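Local structure of GTPase HflX (Sulfolobus solfataricus P2, 2QTF) at residues K40-Y45 with E64-R69; D85-L90 with L112-P117; P117-T122 with K147-R152. The protein hydrolyses GTP, for which it is specific, and associates with the 50S ribosomal subunit, with a possible role in protein synthesis or ribosome biogenesis. One frame throughout, in Å; residues are numbered along the deposited sequence.

Overall arrangement
The three contacts step outward from the parallel sheet of the N-terminal domain to the helical pair of the middle region. Contacts 1 and 2 are partly buried, and they meet where D85 OD2 accepts hydrogen bonds from both L66 N and Y114 OH. Contact 3 is a surface contact. Contacts 2 and 3 both use helix 101-121, on neighbouring parts of its length, and P117 belongs to both; P68 of contact 1 packs against this same proline. Contact 1 is apolar across its segments, a methyl over a tyrosine face. Contact 2 adds a short tyrosine-aspartate bond to such packing, whereas contact 3 pairs an isoleucine-tyrosine contact with two lysines at its solvent side.

Contact 1 (K40-Y45 with E64-R69); sequences KFYIQY and EQLKPR
Q65 N donates to E64 OE2 at 2.7 Å, on the anti side of the carboxylate of the same E64 that meets Y42 across the contact through its CG (E64 CG to Y42 OH 3.7 Å). The chain of E64, bent at chi2, turns the carboxylate back to its own backbone, so the acid is engaged within its own segment and leaves only its aliphatic part to the tyrosine. The main contact is made nearer the CG end of the ring, where L66 CD2 lies over one face; it stands 3.6 Å from Y42 CG in a CH-pi approach. With CG anti to the backbone N (chi1 -174°), Y42 swings its ring across to this methyl, and H70 adds an edge-to-face contact. Replacing Y42 by an alanine would probably open a gap beside L66 and leave H70 without its aromatic partner. Y42 itself sits at the centre of a classic gamma turn (phi 67°, psi -69°), closed by a weak bond from I43 N to F41 O. R69 NE reaches V39 O, tying the start of helix 68-78 to the same loop. Both segments follow strands of one parallel sheet, 25-31 and 59-62, and lead into helices: these are the beta-alpha loops at the carboxyl edge of an alpha/beta domain, here the N-terminal domain of HflX.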
loop_
_atom_site.group_PDB
_atom_site.type_symbol
_atom_site.label_atom_id
_atom_site.label_comp_id
_atom_site.label_asym_id
_atom_site.label_seq_id
_atom_site.Cartn_x
_atom_site.Cartn_y
_atom_site.Cartn_z
ATOM N N LYS A 40 25.777 -0.558 -16.741
ATOM C CA LYS A 40 26.154 -1.047 -15.439
ATOM C C LYS A 40 25.261 -0.547 -14.332
ATOM O O LYS A 40 24.869 -1.337 -13.477
ATOM C CB LYS A 40 27.615 -0.714 -15.088
ATOM C CG LYS A 40 28.659 -1.269 -16.082
ATOM C CD LYS A 40 30.063 -0.739 -15.723
ATOM C CE LYS A 40 30.554 -1.241 -14.282
ATOM N NZ LYS A 40 31.931 -0.778 -13.752
ATOM N N PHE A 41 24.948 0.753 -14.311
ATOM C CA PHE A 41 24.378 1.332 -13.102
ATOM C C PHE A 41 22.952 1.755 -13.261
ATOM O O PHE A 41 22.338 2.321 -12.328
ATOM C CB PHE A 41 25.208 2.553 -12.739
ATOM C CG PHE A 41 26.677 2.219 -12.512
ATOM C CD1 PHE A 41 27.087 1.579 -11.339
ATOM C CD2 PHE A 41 27.616 2.539 -13.509
ATOM C CE1 PHE A 41 28.501 1.253 -11.078
ATOM C CE2 PHE A 41 28.967 2.240 -13.319
ATOM C CZ PHE A 41 29.442 1.596 -12.090
ATOM N N TYR A 42 22.442 1.567 -14.467
ATOM C CA TYR A 42 21.047 2.011 -14.795
ATOM C C TYR A 42 20.916 3.550 -14.772
ATOM O O TYR A 42 20.691 4.238 -15.840
ATOM C CB TYR A 42 19.961 1.319 -13.830
ATOM C CG TYR A 42 18.571 1.682 -14.295
ATOM C CD1 TYR A 42 18.038 1.060 -15.424
ATOM C CD2 TYR A 42 17.926 2.729 -13.792
ATOM C CE1 TYR A 42 16.818 1.448 -15.928
ATOM C CE2 TYR A 42 16.659 3.149 -14.262
ATOM C CZ TYR A 42 16.149 2.510 -15.350
ATOM O OH TYR A 42 14.953 2.913 -15.856
ATOM N N ILE A 43 21.012 4.141 -13.571
ATOM C CA ILE A 43 21.049 5.580 -13.507
ATOM C C ILE A 43 22.471 6.079 -13.916
ATOM O O ILE A 43 23.366 5.274 -14.031
ATOM C CB ILE A 43 20.636 6.171 -12.096
ATOM C CG1 ILE A 43 21.599 5.744 -11.044
ATOM C CG2 ILE A 43 19.128 5.676 -11.743
ATOM C CD1 ILE A 43 21.423 6.544 -9.654
ATOM N N GLN A 44 22.642 7.376 -14.086
ATOM C CA GLN A 44 23.933 7.898 -14.549
ATOM C C GLN A 44 24.950 7.837 -13.419
ATOM O O GLN A 44 24.591 7.894 -12.221
ATOM C CB GLN A 44 23.747 9.331 -15.112
ATOM C CG GLN A 44 22.933 9.363 -16.566
ATOM C CD GLN A 44 23.188 8.168 -17.601
ATOM O OE1 GLN A 44 24.337 7.821 -17.938
ATOM N NE2 GLN A 44 22.073 7.501 -18.055
ATOM N N TYR A 45 26.225 7.606 -13.788
ATOM C CA TYR A 45 27.224 7.374 -12.798
ATOM C C TYR A 45 27.420 8.566 -11.885
ATOM O O TYR A 45 27.584 8.428 -10.689
ATOM C CB TYR A 45 28.491 7.038 -13.545
ATOM C CG TYR A 45 29.679 6.675 -12.671
ATOM C CD1 TYR A 45 29.760 5.416 -12.073
ATOM C CD2 TYR A 45 30.787 7.581 -12.511
ATOM C CE1 TYR A 45 30.843 5.056 -11.347
ATOM C CE2 TYR A 45 31.890 7.219 -11.722
ATOM C CZ TYR A 45 31.960 5.941 -11.196
ATOM O OH TYR A 45 33.000 5.425 -10.400
ATOM N N GLU A 64 11.061 0.789 -11.550
ATOM C CA GLU A 64 11.158 -0.053 -12.739
ATOM C C GLU A 64 11.585 -1.387 -12.186
ATOM O O GLU A 64 12.005 -1.464 -11.028
ATOM C CB GLU A 64 12.326 0.435 -13.635
ATOM C CG GLU A 64 11.937 0.848 -15.062
ATOM C CD GLU A 64 11.106 -0.179 -15.840
ATOM O OE1 GLU A 64 10.484 0.252 -16.847
ATOM O OE2 GLU A 64 11.050 -1.391 -15.467
ATOM N N GLN A 65 11.638 -2.420 -13.004
ATOM C CA GLN A 65 12.250 -3.608 -12.565
ATOM C C GLN A 65 13.704 -3.627 -13.023
ATOM O O GLN A 65 13.951 -3.624 -14.262
ATOM C CB GLN A 65 11.432 -4.819 -13.054
ATOM C CG GLN A 65 11.958 -6.154 -12.577
ATOM C CD GLN A 65 11.066 -7.339 -13.015
ATOM O OE1 GLN A 65 9.860 -7.159 -13.289
ATOM N NE2 GLN A 65 11.673 -8.558 -13.100
ATOM N N LEU A 66 14.656 -3.721 -12.089
ATOM C CA LEU A 66 16.138 -3.708 -12.403
ATOM C C LEU A 66 16.586 -5.090 -12.757
ATOM O O LEU A 66 16.132 -6.060 -12.166
ATOM C CB LEU A 66 17.063 -3.200 -11.227
ATOM C CG LEU A 66 16.953 -1.757 -10.863
ATOM C CD1 LEU A 66 17.808 -1.370 -9.627
ATOM C CD2 LEU A 66 17.224 -0.826 -12.136
ATOM N N LYS A 67 17.473 -5.182 -13.757
ATOM C CA LYS A 67 18.225 -6.385 -14.036
ATOM C C LYS A 67 19.212 -6.692 -12.947
ATOM O O LYS A 67 19.741 -5.804 -12.269
ATOM C CB LYS A 67 18.998 -6.253 -15.361
ATOM C CG LYS A 67 18.068 -6.000 -16.491
ATOM C CD LYS A 67 18.874 -5.915 -17.782
ATOM C CE LYS A 67 18.004 -5.518 -18.923
ATOM N NZ LYS A 67 19.008 -5.122 -19.935
ATOM N N PRO A 68 19.539 -7.967 -12.813
ATOM C CA PRO A 68 20.514 -8.336 -11.811
ATOM C C PRO A 68 21.836 -7.584 -11.881
ATOM O O PRO A 68 22.411 -7.238 -10.813
ATOM C CB PRO A 68 20.723 -9.830 -12.064
ATOM C CG PRO A 68 19.268 -10.276 -12.593
ATOM C CD PRO A 68 18.938 -9.157 -13.516
ATOM N N ARG A 69 22.353 -7.365 -13.093
ATOM C CA ARG A 69 23.693 -6.746 -13.130
ATOM C C ARG A 69 23.566 -5.283 -12.598
ATOM O O ARG A 69 24.493 -4.768 -11.981
ATOM C CB ARG A 69 24.261 -6.797 -14.553
ATOM C CG ARG A 69 23.496 -5.862 -15.477
ATOM C CD ARG A 69 24.280 -5.535 -16.820
ATOM N NE ARG A 69 23.373 -4.900 -17.788
ATOM C CZ ARG A 69 22.421 -5.536 -18.464
ATOM N NH1 ARG A 69 22.225 -6.858 -18.296
ATOM N NH2 ARG A 69 21.669 -4.833 -19.313
#

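Contact 2 (D85-L90 with L112-P117); sequences DKILLL and LKYELP
Y114 spans the gap between helices 101-121 and 86-97 and gives its hydroxyl proton to D85: the distance from Y114 OH to D85 OD2 is a short 2.5 Å. The acceptor uses its syn lone pair and lies at the edge of the phenol, in the ring plane, while the carboxylate itself is turned 47° against the ring. I87 packs over one face of the same ring. Its CG2 sits almost exactly above the centre, 3.7 Å from the Y114 centroid in a CH-pi contact, and its CD1 extends past the rim to reach Y114 CE1 at 3.6 Å. L88 approaches the ring obliquely, L88 CD2 lying 3.8 Å from Y114 CD2.

The aspartate is positioned by the helix it begins. As the N-cap of helix 86-97, D85 carries its CG between the backbone N and the carbonyl carbon (chi1 75°), which brings OD1 in front of the first turn; L88 N donates to D85 OD1 at 3.1 Å in a practically straight bond (179°). OD2 has a second donor in L66 N, from the loop before helix 68-78. Around the ring, F71 of that helix touches D85, L88 and Y114, and Q65 also packs on the tyrosine. The next residue, E115, forms a salt bridge with R75, a further tie between helix 101-121 and helix 68-78.

Three donors thus grip a buried carboxylate: the amides of L66 and L88, the latter in the first turn of helix 86-97, and the hydroxyl of Y114. This setting is likely to favour the charged form of D85 and to polarise the Y114 hydroxyl; the bond and the packing of I87 on the face probably limit turning of the ring.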
loop_
_atom_site.group_PDB
_atom_site.type_symbol
_atom_site.label_atom_id
_atom_site.label_comp_id
_atom_site.label_asym_id
_atom_site.label_seq_id
_atom_site.Cartn_x
_atom_site.Cartn_y
_atom_site.Cartn_z
ATOM N N ASP A 85 14.085 -1.573 -6.204
ATOM C CA ASP A 85 13.393 -1.359 -7.468
ATOM C C ASP A 85 11.867 -1.514 -7.202
ATOM O O ASP A 85 11.402 -1.541 -6.036
ATOM C CB ASP A 85 13.938 -2.286 -8.586
ATOM C CG ASP A 85 13.484 -3.744 -8.459
ATOM O OD1 ASP A 85 12.979 -4.117 -7.354
ATOM O OD2 ASP A 85 13.691 -4.506 -9.443
ATOM N N LYS A 86 11.072 -1.638 -8.270
ATOM C CA LYS A 86 9.621 -1.589 -8.046
ATOM C C LYS A 86 9.115 -2.818 -7.275
ATOM O O LYS A 86 8.224 -2.681 -6.428
ATOM C CB LYS A 86 8.861 -1.626 -9.391
ATOM C CG LYS A 86 7.330 -1.639 -9.164
ATOM C CD LYS A 86 6.662 -1.525 -10.585
ATOM C CE LYS A 86 5.154 -1.731 -10.467
ATOM N NZ LYS A 86 4.486 -2.285 -11.782
ATOM N N ILE A 87 9.715 -3.953 -7.545
ATOM C CA ILE A 87 9.400 -5.204 -6.825
ATOM C C ILE A 87 9.777 -5.104 -5.347
ATOM O O ILE A 87 8.974 -5.404 -4.525
ATOM C CB ILE A 87 9.980 -6.459 -7.524
ATOM C CG1 ILE A 87 9.269 -6.572 -8.895
ATOM C CG2 ILE A 87 9.933 -7.704 -6.641
ATOM C CD1 ILE A 87 9.168 -7.836 -9.422
ATOM N N LEU A 88 11.007 -4.757 -5.054
ATOM C CA LEU A 88 11.452 -4.672 -3.663
ATOM C C LEU A 88 10.692 -3.550 -2.918
ATOM O O LEU A 88 10.411 -3.697 -1.718
ATOM C CB LEU A 88 12.979 -4.445 -3.629
ATOM C CG LEU A 88 13.872 -5.650 -4.056
ATOM C CD1 LEU A 88 15.370 -5.267 -3.792
ATOM C CD2 LEU A 88 13.455 -6.921 -3.338
ATOM N N LEU A 89 10.319 -2.473 -3.591
ATOM C CA LEU A 89 9.536 -1.422 -2.948
ATOM C C LEU A 89 8.180 -1.967 -2.513
ATOM O O LEU A 89 7.664 -1.686 -1.404
ATOM C CB LEU A 89 9.376 -0.166 -3.889
ATOM C CG LEU A 89 8.342 0.924 -3.423
ATOM C CD1 LEU A 89 8.876 1.636 -2.219
ATOM C CD2 LEU A 89 7.905 2.005 -4.509
ATOM N N LEU A 90 7.495 -2.653 -3.421
ATOM C CA LEU A 90 6.121 -3.122 -3.033
ATOM C C LEU A 90 6.274 -4.192 -1.960
ATOM O O LEU A 90 5.404 -4.269 -1.075
ATOM C CB LEU A 90 5.367 -3.767 -4.247
ATOM C CG LEU A 90 5.079 -2.756 -5.352
ATOM C CD1 LEU A 90 4.544 -3.345 -6.719
ATOM C CD2 LEU A 90 4.201 -1.659 -4.888
ATOM N N LEU A 112 13.534 -13.754 -1.279
ATOM C CA LEU A 112 14.533 -14.795 -1.589
ATOM C C LEU A 112 14.547 -15.161 -3.033
ATOM O O LEU A 112 15.643 -15.293 -3.646
ATOM C CB LEU A 112 14.269 -16.066 -0.762
ATOM C CG LEU A 112 14.525 -15.851 0.750
ATOM C CD1 LEU A 112 14.115 -17.058 1.546
ATOM C CD2 LEU A 112 16.027 -15.449 1.044
ATOM N N LYS A 113 13.371 -15.390 -3.596
ATOM C CA LYS A 113 13.283 -15.763 -5.051
ATOM C C LYS A 113 13.824 -14.621 -5.903
ATOM O O LYS A 113 14.513 -14.874 -6.907
ATOM C CB LYS A 113 11.817 -16.050 -5.438
ATOM C CG LYS A 113 11.442 -17.479 -4.904
ATOM C CD LYS A 113 10.066 -17.865 -5.420
ATOM C CE LYS A 113 9.909 -19.413 -5.339
ATOM N NZ LYS A 113 8.740 -19.883 -6.193
ATOM N N TYR A 114 13.571 -13.381 -5.495
ATOM C CA TYR A 114 14.096 -12.238 -6.269
ATOM C C TYR A 114 15.594 -12.090 -6.216
ATOM O O TYR A 114 16.229 -11.548 -7.151
ATOM C CB TYR A 114 13.418 -10.921 -5.794
ATOM C CG TYR A 114 13.300 -9.841 -6.857
ATOM C CD1 TYR A 114 12.594 -10.073 -8.049
ATOM C CD2 TYR A 114 13.936 -8.632 -6.700
ATOM C CE1 TYR A 114 12.522 -9.095 -9.020
ATOM C CE2 TYR A 114 13.849 -7.658 -7.615
ATOM C CZ TYR A 114 13.144 -7.934 -8.817
ATOM O OH TYR A 114 12.981 -6.935 -9.733
ATOM N N GLU A 115 16.200 -12.523 -5.117
ATOM C CA GLU A 115 17.636 -12.435 -4.982
ATOM C C GLU A 115 18.328 -13.534 -5.784
ATOM O O GLU A 115 19.469 -13.382 -6.093
ATOM C CB GLU A 115 18.087 -12.748 -3.537
ATOM C CG GLU A 115 18.648 -11.770 -2.626
ATOM C CD GLU A 115 19.271 -10.506 -3.238
ATOM O OE1 GLU A 115 18.495 -9.587 -3.247
ATOM O OE2 GLU A 115 20.482 -10.390 -3.535
ATOM N N LEU A 116 17.700 -14.680 -6.031
ATOM C CA LEU A 116 18.435 -15.767 -6.748
ATOM C C LEU A 116 19.122 -15.372 -8.088
ATOM O O LEU A 116 20.265 -15.746 -8.284
ATOM C CB LEU A 116 17.489 -16.943 -7.062
ATOM C CG LEU A 116 17.272 -17.993 -5.965
ATOM C CD1 LEU A 116 16.401 -19.175 -6.512
ATOM C CD2 LEU A 116 18.677 -18.532 -5.477
ATOM N N PRO A 117 18.406 -14.684 -9.000
ATOM C CA PRO A 117 19.021 -14.218 -10.285
ATOM C C PRO A 117 20.148 -13.244 -10.034
ATOM O O PRO A 117 21.137 -13.225 -10.779
ATOM C CB PRO A 117 17.876 -13.539 -11.020
ATOM C CG PRO A 117 16.606 -13.952 -10.277
ATOM C CD PRO A 117 16.989 -14.271 -8.902
#

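Contact 3 (P117-T122 with K147-R152); sequences PIIKET and KFYKRR
I119 holds CG1 anti to its carbonyl carbon (chi1 -64°) and carries on nearly straight through chi2 (165°), which sends CD1 out from helix 101-121 toward Y149. The tyrosine, its CG also anti to the carbonyl carbon, presents a ring face from helix 145-164 to receive it. CD1 comes down over the middle of that face, 3.5 Å from the Y149 centroid and 14° off the normal, in a close CH-pi contact that reaches all six ring carbons through a single methyl. L112, E115 and L116 also touch the Y149 side chain, extending the seam along helix 101-121.

Toward solvent the character changes. The extended chain of K120 and the chain of K150, bent at chi3, cross at about a right angle, and their ammonium groups end 4.1 Å apart (K120 NZ to K150 NZ). These like charges are likely to repel one another mildly, eased by solvent, so the apolar contact behind them is likely to carry this end of the interface. T122 N bonds to I119 O at 2.9 Å, and T122 OG1 donates to I118 O from above the carbonyl plane. R152, farther along the partner helix, forms a salt bridge with E108.

The two helices run in roughly opposite directions and pack side by side, joined by a connection that is not modelled, as expected of the antiparallel helical hairpin that forms the middle region of HflX proteins.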
loop_
_atom_site.group_PDB
_atom_site.type_symbol
_atom_site.label_atom_id
_atom_site.label_comp_id
_atom_site.label_asym_id
_atom_site.label_seq_id
_atom_site.Cartn_x
_atom_site.Cartn_y
_atom_site.Cartn_z
ATOM N N PRO A 117 18.406 -14.684 -9.000
ATOM C CA PRO A 117 19.021 -14.218 -10.285
ATOM C C PRO A 117 20.148 -13.244 -10.034
ATOM O O PRO A 117 21.137 -13.225 -10.779
ATOM C CB PRO A 117 17.876 -13.539 -11.020
ATOM C CG PRO A 117 16.606 -13.952 -10.277
ATOM C CD PRO A 117 16.989 -14.271 -8.902
ATOM N N ILE A 118 20.078 -12.479 -8.929
ATOM C CA ILE A 118 21.224 -11.638 -8.572
ATOM C C ILE A 118 22.468 -12.461 -8.119
ATOM O O ILE A 118 23.614 -12.221 -8.576
ATOM C CB ILE A 118 20.846 -10.589 -7.442
ATOM C CG1 ILE A 118 19.602 -9.817 -7.917
ATOM C CG2 ILE A 118 22.027 -9.698 -7.205
ATOM C CD1 ILE A 118 19.001 -8.889 -6.857
ATOM N N ILE A 119 22.272 -13.410 -7.239
ATOM C CA ILE A 119 23.375 -14.236 -6.789
ATOM C C ILE A 119 24.010 -15.011 -7.995
ATOM O O ILE A 119 25.238 -15.117 -8.114
ATOM C CB ILE A 119 22.878 -15.293 -5.795
ATOM C CG1 ILE A 119 22.325 -14.637 -4.491
ATOM C CG2 ILE A 119 24.032 -16.247 -5.438
ATOM C CD1 ILE A 119 21.481 -15.648 -3.657
ATOM N N LYS A 120 23.161 -15.563 -8.844
ATOM C CA LYS A 120 23.602 -16.320 -10.013
ATOM C C LYS A 120 24.454 -15.448 -10.922
ATOM O O LYS A 120 25.493 -15.915 -11.423
ATOM C CB LYS A 120 22.400 -16.893 -10.775
ATOM C CG LYS A 120 21.681 -18.068 -10.028
ATOM C CD LYS A 120 20.482 -18.724 -10.766
ATOM C CE LYS A 120 19.844 -19.823 -9.905
ATOM N NZ LYS A 120 18.518 -20.262 -10.480
ATOM N N GLU A 121 24.065 -14.192 -11.132
ATOM C CA GLU A 121 24.940 -13.206 -11.807
ATOM C C GLU A 121 26.221 -12.798 -11.064
ATOM O O GLU A 121 27.150 -12.273 -11.669
ATOM C CB GLU A 121 24.147 -11.940 -12.134
ATOM C CG GLU A 121 23.446 -12.069 -13.436
ATOM C CD GLU A 121 24.453 -11.897 -14.554
ATOM O OE1 GLU A 121 25.102 -10.816 -14.595
ATOM O OE2 GLU A 121 24.636 -12.861 -15.335
ATOM N N THR A 122 26.291 -12.989 -9.760
ATOM C CA THR A 122 27.466 -12.602 -8.998
ATOM C C THR A 122 28.513 -13.677 -9.203
ATOM O O THR A 122 29.720 -13.388 -9.076
ATOM C CB THR A 122 27.121 -12.462 -7.506
ATOM O OG1 THR A 122 26.300 -11.293 -7.328
ATOM C CG2 THR A 122 28.325 -12.325 -6.634
ATOM N N LYS A 147 22.902 -22.451 -3.062
ATOM C CA LYS A 147 22.216 -23.557 -2.448
ATOM C C LYS A 147 21.573 -23.112 -1.125
ATOM O O LYS A 147 20.518 -23.594 -0.746
ATOM C CB LYS A 147 23.155 -24.824 -2.283
ATOM C CG LYS A 147 23.692 -25.340 -3.635
ATOM C CD LYS A 147 24.835 -26.392 -3.485
ATOM C CE LYS A 147 24.321 -27.865 -3.443
ATOM N NZ LYS A 147 24.032 -28.542 -4.795
ATOM N N PHE A 148 22.245 -22.244 -0.392
ATOM C CA PHE A 148 21.734 -21.768 0.876
ATOM C C PHE A 148 20.345 -21.113 0.700
ATOM O O PHE A 148 19.413 -21.379 1.468
ATOM C CB PHE A 148 22.745 -20.790 1.467
ATOM C CG PHE A 148 22.313 -20.168 2.790
ATOM C CD1 PHE A 148 22.302 -20.898 3.960
ATOM C CD2 PHE A 148 21.949 -18.795 2.851
ATOM C CE1 PHE A 148 21.940 -20.283 5.176
ATOM C CE2 PHE A 148 21.553 -18.185 4.057
ATOM C CZ PHE A 148 21.537 -18.937 5.202
ATOM N N TYR A 149 20.236 -20.232 -0.290
ATOM C CA TYR A 149 18.942 -19.552 -0.580
ATOM C C TYR A 149 17.863 -20.548 -1.016
ATOM O O TYR A 149 16.733 -20.489 -0.534
ATOM C CB TYR A 149 19.145 -18.468 -1.673
ATOM C CG TYR A 149 19.680 -17.125 -1.064
ATOM C CD1 TYR A 149 20.981 -17.034 -0.522
ATOM C CD2 TYR A 149 18.853 -16.007 -0.962
ATOM C CE1 TYR A 149 21.477 -15.826 0.060
ATOM C CE2 TYR A 149 19.335 -14.815 -0.348
ATOM C CZ TYR A 149 20.636 -14.725 0.141
ATOM O OH TYR A 149 21.074 -13.496 0.723
ATOM N N LYS A 150 18.209 -21.470 -1.922
ATOM C CA LYS A 150 17.225 -22.501 -2.328
ATOM C C LYS A 150 16.731 -23.325 -1.167
ATOM O O LYS A 150 15.528 -23.603 -1.097
ATOM C CB LYS A 150 17.725 -23.363 -3.501
ATOM C CG LYS A 150 18.150 -22.524 -4.738
ATOM C CD LYS A 150 18.851 -23.362 -5.856
ATOM C CE LYS A 150 18.552 -22.836 -7.277
ATOM N NZ LYS A 150 19.211 -23.698 -8.359
ATOM N N ARG A 151 17.602 -23.693 -0.208
ATOM C CA ARG A 151 17.084 -24.446 0.927
ATOM C C ARG A 151 16.109 -23.636 1.759
ATOM O O ARG A 151 15.126 -24.187 2.291
ATOM C CB ARG A 151 18.212 -24.936 1.910
ATOM C CG ARG A 151 19.199 -26.038 1.366
ATOM C CD ARG A 151 20.143 -26.583 2.549
ATOM N NE ARG A 151 21.088 -25.589 3.090
ATOM C CZ ARG A 151 22.229 -25.238 2.494
ATOM N NH1 ARG A 151 22.567 -25.781 1.325
ATOM N NH2 ARG A 151 23.058 -24.338 3.062
ATOM N N ARG A 152 16.388 -22.339 1.964
ATOM C CA ARG A 152 15.404 -21.520 2.654
ATOM C C ARG A 152 14.112 -21.356 1.855
ATOM O O ARG A 152 13.004 -21.416 2.406
ATOM C CB ARG A 152 16.049 -20.155 2.989
ATOM C CG ARG A 152 15.115 -19.160 3.694
ATOM C CD ARG A 152 15.162 -19.237 5.189
ATOM N NE ARG A 152 14.938 -17.936 5.875
ATOM C CZ ARG A 152 14.539 -17.876 7.152
ATOM N NH1 ARG A 152 14.332 -19.032 7.818
ATOM N NH2 ARG A 152 14.364 -16.699 7.783
#